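Local coordinates for putative exported protein (Bordetella pertussis Tohama I, PDB 2PFY), which binds pyroglutamic acid as an extracytoplasmic solute receptor and probably delivers it to a tripartite ATP-independent periplasmic (TRAP) transporter, at residues Q22-V27 and I37-N42; A29-A34 and R226-D231; W96-P101 and Q293-A298. All coordinates share one frame; numbering follows the deposited sequence.

Contact 1: Q22-V27 and I37-N42; sequences QFADEV and IKVQSN
Ala-24 points its methyl toward the strand, where CB lies 3.5 Å from the carbonyl O of Ile-37 and also touches Ile-37 CB. The same methyl is 3.9 Å from Val-39 CG2. With so short a side chain here, the helix backbone comes close, and the CA atoms of Ala-24 and Ile-37 are 5.3 Å apart. Ile-37 reaches further along the helix through its longer branch, CG1-CD1. Its CG1 stands opposite the carbonyl carbon (chi1 -58°) and the chain then runs on extended, which carries CD1 between two helix side chains one turn apart. There CD1 lies 4.1 Å from Phe-23 CE2, approaching the ring obliquely, and 4.0 Å from Val-27 CG1. Val-27 in turn lays its CG2 over one face of the Phe-23 ring, offset toward the rim.

Helix 15-30 and strand 35-40 are the second and third elements of a beta-alpha-beta unit that starts with strand 2-7, and the local axes of helix and strand run nearly antiparallel, at 168°. Strand 35-40 is an edge strand of its five-stranded sheet, pairing with 2-7 through Lys-38 and Gln-40. Beyond the apolar contacts, two waters bridge Ala-24 O and Ile-37 N, sharing the one N-H; the nearer is 2.7 Å from Ile-37 N. On another side of the helix, Gln-22 NE2 donates to Glu-26 OE2 at 2.9 Å, a nearly straight bond that meets the carboxylate from above its plane, while Glu-26 OE1 forms a salt bridge with Arg-239 of helix 223-257.

Contact 2: A29-A34 and R226-D231; sequences AATAGA and RQAVLD
Thr-31 sets its methyl against the methyl of Ala-228, with CG2 3.7 Å from CB, where the C-terminal end of helix 15-30 packs on helix 223-257 at the surface. Ala-30, the last residue of its helix, adds a looser touch from its own CB, 4.3 Å from the same Ala-228 CB. A single methyl on helix 223-257 thus faces two side chains from adjacent residues, and all the atoms that meet are carbons. The rotation about the first torsion of Thr-31 (chi1 65°) decides which branch does this: CG2 lies opposite the carbonyl carbon and reaches the neighbouring helix, whereas OG1 sits between the backbone N and the carbonyl carbon, turned back to its own chain. OG1 is hydrogen-bonded there to Val-27 O, one turn earlier in the helix, and to Leu-35 N at the start of the next strand, so that the hydroxyl ties the helix end to the strand that follows.

Helix 15-30 ends here in a Schellman motif. Ala-32, at positive phi, is its C-prime residue; Gly-33 N bonds back to Lys-28 O and Ala-32 N to Ala-29 O. The same residues form a type I' beta turn from Thr-31 to Ala-34, closed by a 3.0 Å bond from Ala-34 N to Thr-31 O. Gly-33 sits at positive phi (92°, psi -8°), a conformation readily taken by glycine. Ala-34 also bonds through its backbone to Thr-2, at the start of strand 2-7. On helix 223-257, Gln-227 and Asp-231 are one turn apart, and Gln-227 NE2 donates to Asp-231 OD1 at 2.6 Å, a bent bond arriving from above the carboxylate plane. Neighbouring Val-229, Leu-230 and Arg-226 lean on Phe-218 of helix 215-220.

Contact 3: W96-P101 and Q293-A298; sequences WKATRP and QQLLDA
Leu-295 extends its side chain across Thr-99, the two meeting at a slant. With CG opposite the backbone N (chi1 -172°) and the chain continuing extended, both of its branches come up to the threonine hydroxyl: CD2 is 3.8 Å from Thr-99 OG1 and CD1 is 3.9 Å from the same oxygen. These are van der Waals contacts of carbon with oxygen; the hydroxyl has its polar partner in Leu-95 O, one turn back in its own helix. At chi1 -58° the Thr-99 OG1 stands beside the backbone N, on the side where the leucine arrives, and CG2 lies beside the carbonyl carbon.

Ala-98 faces the partner helix directly. Its CB lies 3.8 Å from Ala-298 CB and 3.8 Å from the carbonyl O of Leu-295, a close approach permitted by two small methyl side chains. On another side of helix 89-108, Trp-96 NE1 and Arg-100 NH1 share Glu-237 OE2, and Arg-100 CB lies over one face of the indole.

The local axes are 8.8 Å apart and cross at 152°, an alanine-lined antiparallel packing of two helices that joins the C-terminal helix 290-300 to helix 89-108.

Contact 1 is the buried one, contact 3 is partly buried, and contact 2 lies at the surface. Contacts 1 and 2 use the same helix, 15-30, and adjoin: Phe-23 CE1 of the first comes 3.6 Å from Val-229 O of the second. The middle turns of helix 15-30 pack on strand 35-40 and also touch helix 223-257, which its C-terminal end meets again in contact 2. Contact 3, centred about 29 Å from the centres of both, joins two other helices. An alanine lies at the nearest backbone approach in each contact, but larger apolar groups and bridging waters enter contact 1, a few methyls suffice in contact 2, and contact 3 adds a leucine laid against a threonine.

Contact 1: Q22-V27 and I37-N42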
ATOM      1  N   GLN A  22       5.862  13.108  10.060  1.00 20.48           N
ATOM      2  CA  GLN A  22       5.739  14.549   9.865  1.00 21.34           C
ATOM      3  C   GLN A  22       4.301  14.989  10.184  1.00 20.75           C
ATOM      4  O   GLN A  22       4.060  16.084  10.777  1.00 19.79           O
ATOM      5  CB  GLN A  22       6.167  14.940   8.447  1.00 21.86           C
ATOM      6  CG  GLN A  22       6.073  16.471   8.193  1.00 23.55           C
ATOM      7  CD  GLN A  22       6.739  16.920   6.904  1.00 24.24           C
ATOM      8  OE1 GLN A  22       7.538  16.186   6.290  1.00 26.68           O
ATOM      9  NE2 GLN A  22       6.382  18.119   6.463  1.00 25.92           N
ATOM     10  N   PHE A  23       3.349  14.153   9.782  1.00 19.82           N
ATOM     11  CA  PHE A  23       1.923  14.354  10.113  1.00 18.96           C
ATOM     12  C   PHE A  23       1.717  14.430  11.634  1.00 18.80           C
ATOM     13  O   PHE A  23       1.044  15.353  12.122  1.00 18.13           O
ATOM     14  CB  PHE A  23       1.051  13.262   9.461  1.00 19.69           C
ATOM     15  CG  PHE A  23      -0.285  13.061  10.150  1.00 18.38           C
ATOM     16  CD1 PHE A  23      -1.361  13.915   9.876  1.00 18.11           C
ATOM     17  CD2 PHE A  23      -0.457  12.028  11.067  1.00 18.26           C
ATOM     18  CE1 PHE A  23      -2.603  13.748  10.540  1.00 17.99           C
ATOM     19  CE2 PHE A  23      -1.703  11.849  11.759  1.00 18.24           C
ATOM     20  CZ  PHE A  23      -2.766  12.696  11.472  1.00 18.98           C
ATOM     21  N   ALA A  24       2.310  13.493  12.394  1.00 18.20           N
ATOM     22  CA  ALA A  24       2.222  13.525  13.865  1.00 19.11           C
ATOM     23  C   ALA A  24       2.828  14.839  14.436  1.00 20.42           C
ATOM     24  O   ALA A  24       2.255  15.485  15.346  1.00 19.11           O
ATOM     25  CB  ALA A  24       2.911  12.244  14.495  1.00 17.45           C
ATOM     26  N   ASP A  25       3.988  15.221  13.896  1.00 20.84           N
ATOM     27  CA  ASP A  25       4.652  16.469  14.277  1.00 22.68           C
ATOM     28  C   ASP A  25       3.800  17.691  13.965  1.00 22.58           C
ATOM     29  O   ASP A  25       3.747  18.623  14.778  1.00 22.52           O
ATOM     30  CB  ASP A  25       6.012  16.636  13.567  1.00 22.60           C
ATOM     31  CG  ASP A  25       7.087  15.754  14.154  1.00 26.97           C
ATOM     32  OD1 ASP A  25       6.952  15.310  15.311  1.00 25.11           O
ATOM     33  OD2 ASP A  25       8.076  15.498  13.429  1.00 28.88           O
ATOM     34  N   GLU A  26       3.169  17.698  12.793  1.00 22.31           N
ATOM     35  CA  GLU A  26       2.344  18.823  12.369  1.00 24.47           C
ATOM     36  C   GLU A  26       1.067  18.950  13.200  1.00 23.79           C
ATOM     37  O   GLU A  26       0.636  20.063  13.489  1.00 24.24           O
ATOM     38  CB  GLU A  26       2.075  18.778  10.863  1.00 24.33           C
ATOM     39  CG  GLU A  26       3.370  19.243  10.088  1.00 27.37           C
ATOM     40  CD  GLU A  26       3.279  19.176   8.565  1.00 27.41           C
ATOM     41  OE1 GLU A  26       2.219  18.776   7.989  1.00 30.42           O
ATOM     42  OE2 GLU A  26       4.305  19.515   7.941  1.00 30.35           O
ATOM     43  N   VAL A  27       0.494  17.821  13.628  1.00 23.21           N
ATOM     44  CA  VAL A  27      -0.658  17.821  14.524  1.00 22.04           C
ATOM     45  C   VAL A  27      -0.269  18.449  15.872  1.00 22.80           C
ATOM     46  O   VAL A  27      -1.027  19.255  16.475  1.00 23.56           O
ATOM     47  CB  VAL A  27      -1.260  16.378  14.715  1.00 21.09           C
ATOM     48  CG1 VAL A  27      -2.251  16.316  15.868  1.00 19.24           C
ATOM     49  CG2 VAL A  27      -1.968  15.899  13.448  1.00 18.90           C
ATOM     50  N   ILE A  37       0.898  12.685  19.073  1.00 22.46           N
ATOM     51  CA  ILE A  37       0.790  11.352  18.523  1.00 21.54           C
ATOM     52  C   ILE A  37       2.203  10.773  18.489  1.00 22.11           C
ATOM     53  O   ILE A  37       3.090  11.359  17.907  1.00 21.68           O
ATOM     54  CB  ILE A  37       0.182  11.366  17.123  1.00 21.54           C
ATOM     55  CG1 ILE A  37      -1.225  12.037  17.164  1.00 20.65           C
ATOM     56  CG2 ILE A  37       0.177   9.918  16.554  1.00 19.34           C
ATOM     57  CD1 ILE A  37      -1.866  12.317  15.789  1.00 19.97           C
ATOM     58  N   LYS A  38       2.397   9.642  19.141  1.00 22.85           N
ATOM     59  CA  LYS A  38       3.694   8.958  19.151  1.00 23.80           C
ATOM     60  C   LYS A  38       3.611   7.761  18.201  1.00 21.96           C
ATOM     61  O   LYS A  38       2.752   6.907  18.348  1.00 22.21           O
ATOM     62  CB  LYS A  38       4.067   8.508  20.570  1.00 24.89           C
ATOM     63  CG  LYS A  38       3.878   9.569  21.647  1.00 32.22           C
ATOM     64  CD  LYS A  38       2.538   9.312  22.490  1.00 39.08           C
ATOM     65  CE  LYS A  38       1.792  10.575  22.793  1.00 39.51           C
ATOM     66  NZ  LYS A  38       2.402  11.418  23.905  1.00 44.49           N
ATOM     67  N   VAL A  39       4.509   7.724  17.222  1.00 20.71           N
ATOM     68  CA  VAL A  39       4.474   6.729  16.158  1.00 20.39           C
ATOM     69  C   VAL A  39       5.430   5.581  16.514  1.00 20.73           C
ATOM     70  O   VAL A  39       6.609   5.806  16.860  1.00 20.84           O
ATOM     71  CB  VAL A  39       4.898   7.339  14.796  1.00 20.03           C
ATOM     72  CG1 VAL A  39       4.967   6.247  13.727  1.00 19.14           C
ATOM     73  CG2 VAL A  39       3.924   8.492  14.371  1.00 21.53           C
ATOM     74  N   GLN A  40       4.906   4.371  16.465  1.00 20.19           N
ATOM     75  CA  GLN A  40       5.716   3.164  16.572  1.00 21.11           C
ATOM     76  C   GLN A  40       5.663   2.482  15.233  1.00 19.42           C
ATOM     77  O   GLN A  40       4.627   1.954  14.823  1.00 19.39           O
ATOM     78  CB  GLN A  40       5.205   2.244  17.694  1.00 21.91           C
ATOM     79  CG  GLN A  40       5.250   3.005  19.030  1.00 26.58           C
ATOM     80  CD  GLN A  40       5.101   2.124  20.226  1.00 33.25           C
ATOM     81  OE1 GLN A  40       5.740   1.088  20.293  1.00 38.01           O
ATOM     82  NE2 GLN A  40       4.265   2.532  21.196  1.00 32.45           N
ATOM     83  N   SER A  41       6.800   2.486  14.548  1.00 17.61           N
ATOM     84  CA  SER A  41       6.791   2.071  13.165  1.00 16.27           C
ATOM     85  C   SER A  41       7.270   0.614  13.028  1.00 17.17           C
ATOM     86  O   SER A  41       7.463  -0.109  14.036  1.00 16.68           O
ATOM     87  CB  SER A  41       7.685   3.007  12.372  1.00 17.02           C
ATOM     88  OG  SER A  41       8.998   2.815  12.835  1.00 15.95           O
ATOM     89  N   ASN A  42       7.497   0.216  11.776  1.00 16.19           N
ATOM     90  CA  ASN A  42       7.958  -1.125  11.421  1.00 17.45           C
ATOM     91  C   ASN A  42       7.071  -2.262  11.951  1.00 17.44           C
ATOM     92  O   ASN A  42       7.570  -3.379  12.222  1.00 17.95           O
ATOM     93  CB  ASN A  42       9.402  -1.326  11.873  1.00 16.87           C
ATOM     94  CG  ASN A  42      10.090  -2.470  11.106  1.00 20.12           C
ATOM     95  OD1 ASN A  42       9.886  -2.645   9.898  1.00 19.72           O
ATOM     96  ND2 ASN A  42      10.890  -3.256  11.818  1.00 23.78           N
TER
HETATM   97  O   HOH W   1       0.635  14.899  17.474  1.00 34.16           O
HETATM   98  O   HOH W   2       3.171  14.456  17.967  1.00 34.68           O

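Contact 2: A29-A34 and R226-D231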
ATOM      1  N   ALA A  29       2.166  20.600  16.573  1.00 25.96           N
ATOM      2  CA  ALA A  29       2.429  22.032  16.425  1.00 27.14           C
ATOM      3  C   ALA A  29       1.135  22.799  16.175  1.00 28.15           C
ATOM      4  O   ALA A  29       0.901  23.865  16.766  1.00 29.07           O
ATOM      5  CB  ALA A  29       3.472  22.278  15.309  1.00 26.75           C
ATOM      6  N   ALA A  30       0.280  22.259  15.330  1.00 27.96           N
ATOM      7  CA  ALA A  30      -0.965  22.913  14.976  1.00 28.31           C
ATOM      8  C   ALA A  30      -1.955  22.997  16.139  1.00 29.28           C
ATOM      9  O   ALA A  30      -2.751  23.929  16.197  1.00 28.56           O
ATOM     10  CB  ALA A  30      -1.601  22.210  13.784  1.00 28.16           C
ATOM     11  N   THR A  31      -1.909  22.032  17.062  1.00 29.11           N
ATOM     12  CA  THR A  31      -2.713  22.076  18.279  1.00 29.61           C
ATOM     13  C   THR A  31      -1.973  22.673  19.496  1.00 30.39           C
ATOM     14  O   THR A  31      -2.460  22.610  20.622  1.00 30.05           O
ATOM     15  CB  THR A  31      -3.218  20.666  18.648  1.00 29.67           C
ATOM     16  OG1 THR A  31      -2.092  19.840  18.983  1.00 27.95           O
ATOM     17  CG2 THR A  31      -3.976  20.062  17.488  1.00 27.83           C
ATOM     18  N   ALA A  32      -0.787  23.223  19.277  1.00 31.02           N
ATOM     19  CA  ALA A  32      -0.018  23.813  20.356  1.00 32.19           C
ATOM     20  C   ALA A  32       0.222  22.807  21.483  1.00 32.82           C
ATOM     21  O   ALA A  32       0.245  23.162  22.670  1.00 32.79           O
ATOM     22  CB  ALA A  32      -0.736  25.087  20.901  1.00 32.37           C
ATOM     23  N   GLY A  33       0.403  21.541  21.135  1.00 31.41           N
ATOM     24  CA  GLY A  33       0.658  20.551  22.161  1.00 30.98           C
ATOM     25  C   GLY A  33      -0.546  19.822  22.740  1.00 29.91           C
ATOM     26  O   GLY A  33      -0.371  18.864  23.483  1.00 30.35           O
ATOM     27  N   ALA A  34      -1.754  20.243  22.392  1.00 28.95           N
ATOM     28  CA  ALA A  34      -2.967  19.605  22.939  1.00 28.99           C
ATOM     29  C   ALA A  34      -3.161  18.157  22.465  1.00 28.26           C
ATOM     30  O   ALA A  34      -3.804  17.378  23.160  1.00 27.80           O
ATOM     31  CB  ALA A  34      -4.235  20.445  22.640  1.00 29.60           C
ATOM     32  N   ARG A 226      -9.949  18.248  16.316  1.00 25.55           N
ATOM     33  CA  ARG A 226     -10.432  17.388  15.236  1.00 26.31           C
ATOM     34  C   ARG A 226     -10.091  17.975  13.871  1.00 26.48           C
ATOM     35  O   ARG A 226      -9.571  17.265  13.016  1.00 25.30           O
ATOM     36  CB  ARG A 226     -11.922  17.067  15.362  1.00 26.13           C
ATOM     37  CG  ARG A 226     -12.271  16.404  16.701  1.00 28.52           C
ATOM     38  CD  ARG A 226     -13.643  15.767  16.718  1.00 31.20           C
ATOM     39  NE  ARG A 226     -14.721  16.690  16.332  1.00 33.40           N
ATOM     40  CZ  ARG A 226     -15.461  17.390  17.193  1.00 33.80           C
ATOM     41  NH1 ARG A 226     -15.240  17.312  18.496  1.00 32.34           N
ATOM     42  NH2 ARG A 226     -16.420  18.176  16.740  1.00 32.81           N
ATOM     43  N   GLN A 227     -10.344  19.281  13.697  1.00 25.86           N
ATOM     44  CA  GLN A 227     -10.111  19.949  12.427  1.00 25.73           C
ATOM     45  C   GLN A 227      -8.622  20.032  12.148  1.00 24.95           C
ATOM     46  O   GLN A 227      -8.208  19.780  11.023  1.00 26.29           O
ATOM     47  CB  GLN A 227     -10.776  21.346  12.372  1.00 25.09           C
ATOM     48  CG  GLN A 227     -10.754  22.039  10.981  1.00 28.08           C
ATOM     49  CD  GLN A 227     -11.432  21.202   9.897  1.00 30.71           C
ATOM     50  OE1 GLN A 227     -12.601  20.917   9.988  1.00 33.73           O
ATOM     51  NE2 GLN A 227     -10.675  20.799   8.867  1.00 33.32           N
ATOM     52  N   ALA A 228      -7.818  20.328  13.163  1.00 24.00           N
ATOM     53  CA  ALA A 228      -6.383  20.314  12.976  1.00 23.98           C
ATOM     54  C   ALA A 228      -5.881  18.932  12.455  1.00 23.91           C
ATOM     55  O   ALA A 228      -5.022  18.866  11.542  1.00 22.67           O
ATOM     56  CB  ALA A 228      -5.652  20.741  14.262  1.00 23.55           C
ATOM     57  N   VAL A 229      -6.439  17.846  12.981  1.00 22.93           N
ATOM     58  CA  VAL A 229      -6.036  16.496  12.518  1.00 23.52           C
ATOM     59  C   VAL A 229      -6.374  16.302  11.043  1.00 23.97           C
ATOM     60  O   VAL A 229      -5.544  15.803  10.224  1.00 23.38           O
ATOM     61  CB  VAL A 229      -6.698  15.388  13.367  1.00 22.57           C
ATOM     62  CG1 VAL A 229      -6.472  13.954  12.732  1.00 23.23           C
ATOM     63  CG2 VAL A 229      -6.161  15.423  14.772  1.00 23.89           C
ATOM     64  N   LEU A 230      -7.599  16.676  10.692  1.00 23.74           N
ATOM     65  CA  LEU A 230      -8.017  16.548   9.305  1.00 24.66           C
ATOM     66  C   LEU A 230      -7.178  17.410   8.353  1.00 25.00           C
ATOM     67  O   LEU A 230      -6.821  16.944   7.273  1.00 24.46           O
ATOM     68  CB  LEU A 230      -9.522  16.769   9.141  1.00 25.37           C
ATOM     69  CG  LEU A 230     -10.413  15.717   9.838  1.00 26.45           C
ATOM     70  CD1 LEU A 230     -11.874  15.974   9.529  1.00 27.02           C
ATOM     71  CD2 LEU A 230     -10.062  14.301   9.400  1.00 27.34           C
ATOM     72  N   ASP A 231      -6.822  18.627   8.772  1.00 25.32           N
ATOM     73  CA  ASP A 231      -6.035  19.545   7.951  1.00 25.87           C
ATOM     74  C   ASP A 231      -4.597  19.033   7.824  1.00 25.03           C
ATOM     75  O   ASP A 231      -3.981  19.075   6.736  1.00 24.60           O
ATOM     76  CB  ASP A 231      -6.030  20.950   8.584  1.00 25.96           C
ATOM     77  CG  ASP A 231      -7.389  21.666   8.466  1.00 29.64           C
ATOM     78  OD1 ASP A 231      -8.321  21.157   7.784  1.00 32.88           O
ATOM     79  OD2 ASP A 231      -7.524  22.749   9.078  1.00 31.52           O
TER

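Contact 3: W96-P101 and Q293-A298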
ATOM      1  N   TRP A  96      -8.105   7.087  -7.075  1.00 30.04           N
ATOM      2  CA  TRP A  96      -8.143   7.377  -5.639  1.00 29.91           C
ATOM      3  C   TRP A  96      -9.271   8.369  -5.308  1.00 31.19           C
ATOM      4  O   TRP A  96     -10.025   8.192  -4.353  1.00 30.27           O
ATOM      5  CB  TRP A  96      -6.775   7.872  -5.131  1.00 28.14           C
ATOM      6  CG  TRP A  96      -6.818   8.370  -3.688  1.00 26.67           C
ATOM      7  CD1 TRP A  96      -6.669   9.663  -3.262  1.00 25.52           C
ATOM      8  CD2 TRP A  96      -7.072   7.593  -2.506  1.00 25.25           C
ATOM      9  NE1 TRP A  96      -6.785   9.738  -1.901  1.00 23.19           N
ATOM     10  CE2 TRP A  96      -7.035   8.489  -1.405  1.00 24.48           C
ATOM     11  CE3 TRP A  96      -7.293   6.219  -2.264  1.00 25.04           C
ATOM     12  CZ2 TRP A  96      -7.240   8.070  -0.083  1.00 24.32           C
ATOM     13  CZ3 TRP A  96      -7.494   5.798  -0.952  1.00 25.37           C
ATOM     14  CH2 TRP A  96      -7.456   6.730   0.130  1.00 25.74           C
ATOM     15  N   LYS A  97      -9.373   9.410  -6.119  1.00 33.19           N
ATOM     16  CA  LYS A  97     -10.418  10.424  -5.964  1.00 35.61           C
ATOM     17  C   LYS A  97     -11.836   9.780  -6.018  1.00 35.51           C
ATOM     18  O   LYS A  97     -12.712  10.146  -5.234  1.00 36.10           O
ATOM     19  CB  LYS A  97     -10.228  11.490  -7.040  1.00 35.90           C
ATOM     20  CG  LYS A  97      -9.962  12.906  -6.501  1.00 42.18           C
ATOM     21  CD  LYS A  97     -10.300  13.969  -7.600  1.00 47.65           C
ATOM     22  CE  LYS A  97     -11.540  14.823  -7.228  1.00 50.10           C
ATOM     23  NZ  LYS A  97     -12.505  14.953  -8.369  1.00 51.22           N
ATOM     24  N   ALA A  98     -12.032   8.795  -6.899  1.00 35.39           N
ATOM     25  CA  ALA A  98     -13.271   7.982  -6.975  1.00 34.87           C
ATOM     26  C   ALA A  98     -13.430   6.957  -5.843  1.00 35.03           C
ATOM     27  O   ALA A  98     -14.560   6.585  -5.484  1.00 34.31           O
ATOM     28  CB  ALA A  98     -13.332   7.228  -8.325  1.00 35.38           C
ATOM     29  N   THR A  99     -12.308   6.463  -5.316  1.00 33.06           N
ATOM     30  CA  THR A  99     -12.327   5.397  -4.301  1.00 32.79           C
ATOM     31  C   THR A  99     -12.535   5.957  -2.891  1.00 32.95           C
ATOM     32  O   THR A  99     -13.340   5.413  -2.096  1.00 32.00           O
ATOM     33  CB  THR A  99     -11.020   4.577  -4.346  1.00 32.71           C
ATOM     34  OG1 THR A  99     -10.856   4.018  -5.653  1.00 31.88           O
ATOM     35  CG2 THR A  99     -11.024   3.455  -3.344  1.00 31.87           C
ATOM     36  N   ARG A 100     -11.815   7.044  -2.601  1.00 32.05           N
ATOM     37  CA  ARG A 100     -11.742   7.622  -1.257  1.00 32.30           C
ATOM     38  C   ARG A 100     -13.101   7.825  -0.541  1.00 32.04           C
ATOM     39  O   ARG A 100     -13.256   7.355   0.589  1.00 30.82           O
ATOM     40  CB  ARG A 100     -10.981   8.938  -1.289  1.00 32.90           C
ATOM     41  CG  ARG A 100     -10.472   9.324   0.078  1.00 34.44           C
ATOM     42  CD  ARG A 100      -9.926  10.721   0.126  1.00 40.09           C
ATOM     43  NE  ARG A 100      -9.708  11.082   1.525  1.00 47.19           N
ATOM     44  CZ  ARG A 100      -8.882  12.035   1.921  1.00 49.76           C
ATOM     45  NH1 ARG A 100      -8.234  12.741   1.012  1.00 54.46           N
ATOM     46  NH2 ARG A 100      -8.718  12.289   3.209  1.00 49.43           N
ATOM     47  N   PRO A 101     -14.070   8.546  -1.181  1.00 32.51           N
ATOM     48  CA  PRO A 101     -15.301   8.793  -0.401  1.00 32.60           C
ATOM     49  C   PRO A 101     -16.049   7.513  -0.044  1.00 32.44           C
ATOM     50  O   PRO A 101     -16.618   7.433   1.045  1.00 33.06           O
ATOM     51  CB  PRO A 101     -16.138   9.732  -1.301  1.00 32.80           C
ATOM     52  CG  PRO A 101     -15.536   9.682  -2.629  1.00 32.98           C
ATOM     53  CD  PRO A 101     -14.113   9.211  -2.499  1.00 32.21           C
ATOM     54  N   GLN A 293     -19.576  -0.622  -9.230  1.00 52.70           N
ATOM     55  CA  GLN A 293     -19.871  -0.029 -10.540  1.00 52.59           C
ATOM     56  C   GLN A 293     -19.868   1.498 -10.538  1.00 52.19           C
ATOM     57  O   GLN A 293     -19.367   2.108 -11.480  1.00 52.17           O
ATOM     58  CB  GLN A 293     -21.180  -0.571 -11.138  1.00 53.07           C
ATOM     59  CG  GLN A 293     -21.080  -1.990 -11.730  1.00 54.30           C
ATOM     60  CD  GLN A 293     -20.134  -2.105 -12.937  1.00 55.30           C
ATOM     61  OE1 GLN A 293     -19.875  -1.133 -13.657  1.00 54.90           O
ATOM     62  NE2 GLN A 293     -19.613  -3.309 -13.150  1.00 56.92           N
ATOM     63  N   GLN A 294     -20.405   2.126  -9.492  1.00 52.07           N
ATOM     64  CA  GLN A 294     -20.346   3.593  -9.433  1.00 52.59           C
ATOM     65  C   GLN A 294     -18.923   4.133  -9.237  1.00 51.40           C
ATOM     66  O   GLN A 294     -18.620   5.254  -9.653  1.00 51.40           O
ATOM     67  CB  GLN A 294     -21.378   4.255  -8.480  1.00 52.65           C
ATOM     68  CG  GLN A 294     -21.633   3.623  -7.111  1.00 54.97           C
ATOM     69  CD  GLN A 294     -22.790   4.309  -6.337  1.00 55.17           C
ATOM     70  OE1 GLN A 294     -22.691   5.484  -5.949  1.00 58.21           O
ATOM     71  NE2 GLN A 294     -23.879   3.565  -6.108  1.00 55.91           N
ATOM     72  N   LEU A 295     -18.062   3.327  -8.616  1.00 50.04           N
ATOM     73  CA  LEU A 295     -16.638   3.676  -8.464  1.00 49.48           C
ATOM     74  C   LEU A 295     -15.950   3.631  -9.841  1.00 49.10           C
ATOM     75  O   LEU A 295     -15.343   4.610 -10.278  1.00 48.62           O
ATOM     76  CB  LEU A 295     -15.957   2.749  -7.442  1.00 48.83           C
ATOM     77  CG  LEU A 295     -14.517   2.983  -6.945  1.00 48.35           C
ATOM     78  CD1 LEU A 295     -14.149   1.964  -5.874  1.00 43.04           C
ATOM     79  CD2 LEU A 295     -13.506   2.930  -8.083  1.00 44.61           C
ATOM     80  N   LEU A 296     -16.071   2.494 -10.517  1.00 49.43           N
ATOM     81  CA  LEU A 296     -15.516   2.317 -11.857  1.00 49.85           C
ATOM     82  C   LEU A 296     -16.036   3.344 -12.873  1.00 50.30           C
ATOM     83  O   LEU A 296     -15.247   3.914 -13.633  1.00 50.10           O
ATOM     84  CB  LEU A 296     -15.756   0.891 -12.339  1.00 49.95           C
ATOM     85  CG  LEU A 296     -14.614  -0.117 -12.506  1.00 50.60           C
ATOM     86  CD1 LEU A 296     -13.421   0.092 -11.541  1.00 52.08           C
ATOM     87  CD2 LEU A 296     -15.145  -1.547 -12.453  1.00 49.70           C
ATOM     88  N   ASP A 297     -17.349   3.602 -12.868  1.00 50.40           N
ATOM     89  CA  ASP A 297     -17.930   4.693 -13.672  1.00 50.75           C
ATOM     90  C   ASP A 297     -17.290   6.043 -13.370  1.00 50.22           C
ATOM     91  O   ASP A 297     -16.891   6.764 -14.297  1.00 50.32           O
ATOM     92  CB  ASP A 297     -19.460   4.796 -13.469  1.00 51.31           C
ATOM     93  CG  ASP A 297     -20.208   3.564 -13.968  1.00 52.22           C
ATOM     94  OD1 ASP A 297     -19.680   2.862 -14.864  1.00 50.41           O
ATOM     95  OD2 ASP A 297     -21.330   3.301 -13.450  1.00 54.52           O
ATOM     96  N   ALA A 298     -17.191   6.384 -12.084  1.00 49.41           N
ATOM     97  CA  ALA A 298     -16.541   7.622 -11.657  1.00 49.36           C
ATOM     98  C   ALA A 298     -15.084   7.719 -12.141  1.00 49.32           C
ATOM     99  O   ALA A 298     -14.655   8.779 -12.617  1.00 49.31           O
ATOM    100  CB  ALA A 298     -16.614   7.782 -10.138  1.00 49.57           C
TER